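PDB 7JQE: ESAT-6/WXG100 secretion system protein from Streptococcus gallolyticus, which is the EsaA subunit of a type VIIb secretion system, here an extracellular fragment, and probably takes part in exporting bacterial toxins. Local coordinates for residues A[133-138]-A[474-479]. Residues are numbered along the deposited sequence; the frame is centred on the assembly and turned at random.
Sequences QYFNSD and TLYTEL
Apolar packing between Y134 and L475, and between F135 and Y476, joins the end of helix 102-135 to the middle of helix 462-491. L475 reaches out with a single methyl: CD1 lies 3.8 Å from CZ of Y134 and 3.5 Å from its OH, so one methyl of the branched leucine rests against the phenol end, obliquely to the ring. F135 touches through one ring corner, its CE2 standing 4.1 Å from CB of Y476, and the two aromatic rings are inclined at 58° with their centroids 6.0 Å apart. The aromatic side chains are long enough to bridge helices whose CA atoms at Y134 and Y476 are 9.3 Å apart, and leucine offers the phenol an apolar methyl.

The polar links across the contact run through the ends of Y476 and D138. Y476 has CG anti to its backbone N (chi1 -161°), which carries the phenol to the loop after helix 102-135, where OH bonds to L141 N and, at a short 2.5 Å, to a water in the ring plane. That water donates to OD1 of D138 at 3.0 Å, linking loop and helix indirectly, while OD2 of D138 bonds back to S128. Y134 OH is hydrogen-bonded to Q133 of the second subunit.

Around the contact, the Y476 side chain also touches L163 of helix 152-164, and Y134 packs against its counterpart in the second subunit, placing the helix pair beside the dimer interface.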
loop_
_atom_site.group_PDB
_atom_site.type_symbol
_atom_site.label_atom_id
_atom_site.label_comp_id
_atom_site.label_asym_id
_atom_site.label_seq_id
_atom_site.Cartn_x
_atom_site.Cartn_y
_atom_site.Cartn_z
ATOM N N GLN A 133 22.766 7.423 -38.515
ATOM C CA GLN A 133 21.904 8.064 -37.528
ATOM C C GLN A 133 20.500 7.469 -37.546
ATOM O O GLN A 133 19.941 7.137 -36.493
ATOM C CB GLN A 133 21.844 9.573 -37.786
ATOM C CG GLN A 133 23.060 10.358 -37.320
ATOM C CD GLN A 133 23.026 10.653 -35.831
ATOM O OE1 GLN A 133 22.249 11.492 -35.369
ATOM N NE2 GLN A 133 23.866 9.959 -35.070
ATOM N N TYR A 134 19.914 7.327 -38.736
ATOM C CA TYR A 134 18.500 6.999 -38.873
ATOM C C TYR A 134 18.229 5.525 -39.127
ATOM O O TYR A 134 17.183 5.020 -38.706
ATOM C CB TYR A 134 17.871 7.812 -40.008
ATOM C CG TYR A 134 17.810 9.301 -39.747
ATOM C CD1 TYR A 134 18.888 10.126 -40.048
ATOM C CD2 TYR A 134 16.672 9.885 -39.208
ATOM C CE1 TYR A 134 18.835 11.491 -39.813
ATOM C CE2 TYR A 134 16.609 11.248 -38.968
ATOM C CZ TYR A 134 17.691 12.048 -39.275
ATOM O OH TYR A 134 17.628 13.404 -39.040
ATOM N N PHE A 135 19.134 4.821 -39.798
ATOM C CA PHE A 135 18.901 3.435 -40.173
ATOM C C PHE A 135 19.722 2.442 -39.367
ATOM O O PHE A 135 19.461 1.238 -39.453
ATOM C CB PHE A 135 19.194 3.235 -41.670
ATOM C CG PHE A 135 18.384 4.127 -42.572
ATOM C CD1 PHE A 135 17.092 4.494 -42.228
ATOM C CD2 PHE A 135 18.919 4.607 -43.761
ATOM C CE1 PHE A 135 16.346 5.318 -43.058
ATOM C CE2 PHE A 135 18.179 5.429 -44.591
ATOM C CZ PHE A 135 16.893 5.785 -44.240
ATOM N N ASN A 136 20.709 2.906 -38.604
ATOM C CA ASN A 136 21.536 2.114 -37.699
ATOM C C ASN A 136 22.627 1.353 -38.442
ATOM O O ASN A 136 23.376 0.604 -37.805
ATOM C CB ASN A 136 20.710 1.123 -36.862
ATOM C CG ASN A 136 21.404 0.731 -35.576
ATOM O OD1 ASN A 136 22.184 1.504 -35.017
ATOM N ND2 ASN A 136 21.124 -0.477 -35.099
ATOM N N SER A 137 22.742 1.509 -39.757
ATOM C CA SER A 137 23.851 0.953 -40.522
ATOM C C SER A 137 24.143 1.898 -41.683
ATOM O O SER A 137 23.567 2.986 -41.779
ATOM C CB SER A 137 23.533 -0.471 -40.998
ATOM O OG SER A 137 22.509 -0.462 -41.975
ATOM N N ASP A 138 25.043 1.484 -42.568
ATOM C CA ASP A 138 25.409 2.261 -43.751
ATOM C C ASP A 138 24.932 1.495 -44.980
ATOM O O ASP A 138 25.615 0.587 -45.463
ATOM C CB ASP A 138 26.912 2.515 -43.797
ATOM C CG ASP A 138 27.334 3.317 -45.019
ATOM O OD1 ASP A 138 26.451 3.748 -45.790
ATOM O OD2 ASP A 138 28.555 3.515 -45.209
ATOM N N THR A 474 13.845 10.738 -46.379
ATOM C CA THR A 474 13.849 11.995 -47.122
ATOM C C THR A 474 15.261 12.554 -47.237
ATOM O O THR A 474 15.704 12.936 -48.328
ATOM C CB THR A 474 12.924 13.010 -46.453
ATOM O OG1 THR A 474 11.601 12.469 -46.369
ATOM C CG2 THR A 474 12.885 14.297 -47.255
ATOM N N LEU A 475 15.985 12.613 -46.118
ATOM C CA LEU A 475 17.358 13.106 -46.159
ATOM C C LEU A 475 18.228 12.223 -47.044
ATOM O O LEU A 475 18.962 12.719 -47.909
ATOM C CB LEU A 475 17.932 13.195 -44.746
ATOM C CG LEU A 475 17.367 14.320 -43.873
ATOM C CD1 LEU A 475 17.878 14.231 -42.433
ATOM C CD2 LEU A 475 17.699 15.675 -44.488
ATOM N N TYR A 476 18.155 10.904 -46.847
ATOM C CA TYR A 476 18.976 10.001 -47.647
ATOM C C TYR A 476 18.622 10.099 -49.128
ATOM O O TYR A 476 19.511 10.112 -49.989
ATOM C CB TYR A 476 18.823 8.564 -47.143
ATOM C CG TYR A 476 19.946 7.650 -47.582
ATOM C CD1 TYR A 476 21.098 7.515 -46.817
ATOM C CD2 TYR A 476 19.863 6.936 -48.772
ATOM C CE1 TYR A 476 22.135 6.689 -47.220
ATOM C CE2 TYR A 476 20.895 6.109 -49.186
ATOM C CZ TYR A 476 22.029 5.989 -48.407
ATOM O OH TYR A 476 23.057 5.170 -48.819
ATOM N N THR A 477 17.327 10.180 -49.444
ATOM C CA THR A 477 16.910 10.284 -50.840
ATOM C C THR A 477 17.506 11.524 -51.495
ATOM O O THR A 477 18.088 11.448 -52.584
ATOM C CB THR A 477 15.382 10.309 -50.936
ATOM O OG1 THR A 477 14.845 9.094 -50.403
ATOM C CG2 THR A 477 14.945 10.447 -52.382
ATOM N N GLU A 478 17.378 12.677 -50.834
ATOM C CA GLU A 478 17.859 13.922 -51.422
ATOM C C GLU A 478 19.375 13.916 -51.576
ATOM O O GLU A 478 19.908 14.457 -52.553
ATOM C CB GLU A 478 17.398 15.109 -50.575
ATOM C CG GLU A 478 15.893 15.315 -50.605
ATOM C CD GLU A 478 15.432 16.467 -49.734
ATOM O OE1 GLU A 478 16.274 17.057 -49.027
ATOM O OE2 GLU A 478 14.221 16.780 -49.756
ATOM N N LEU A 479 20.090 13.309 -50.625
ATOM C CA LEU A 479 21.540 13.222 -50.747
ATOM C C LEU A 479 21.945 12.278 -51.872
ATOM O O LEU A 479 22.912 12.547 -52.595
ATOM C CB LEU A 479 22.156 12.779 -49.425
ATOM C CG LEU A 479 22.051 13.790 -48.281
ATOM C CD1 LEU A 479 22.151 13.084 -46.933
ATOM C CD2 LEU A 479 23.124 14.853 -48.418
HETATM O O HOH W 1 25.092 5.787 -47.479
#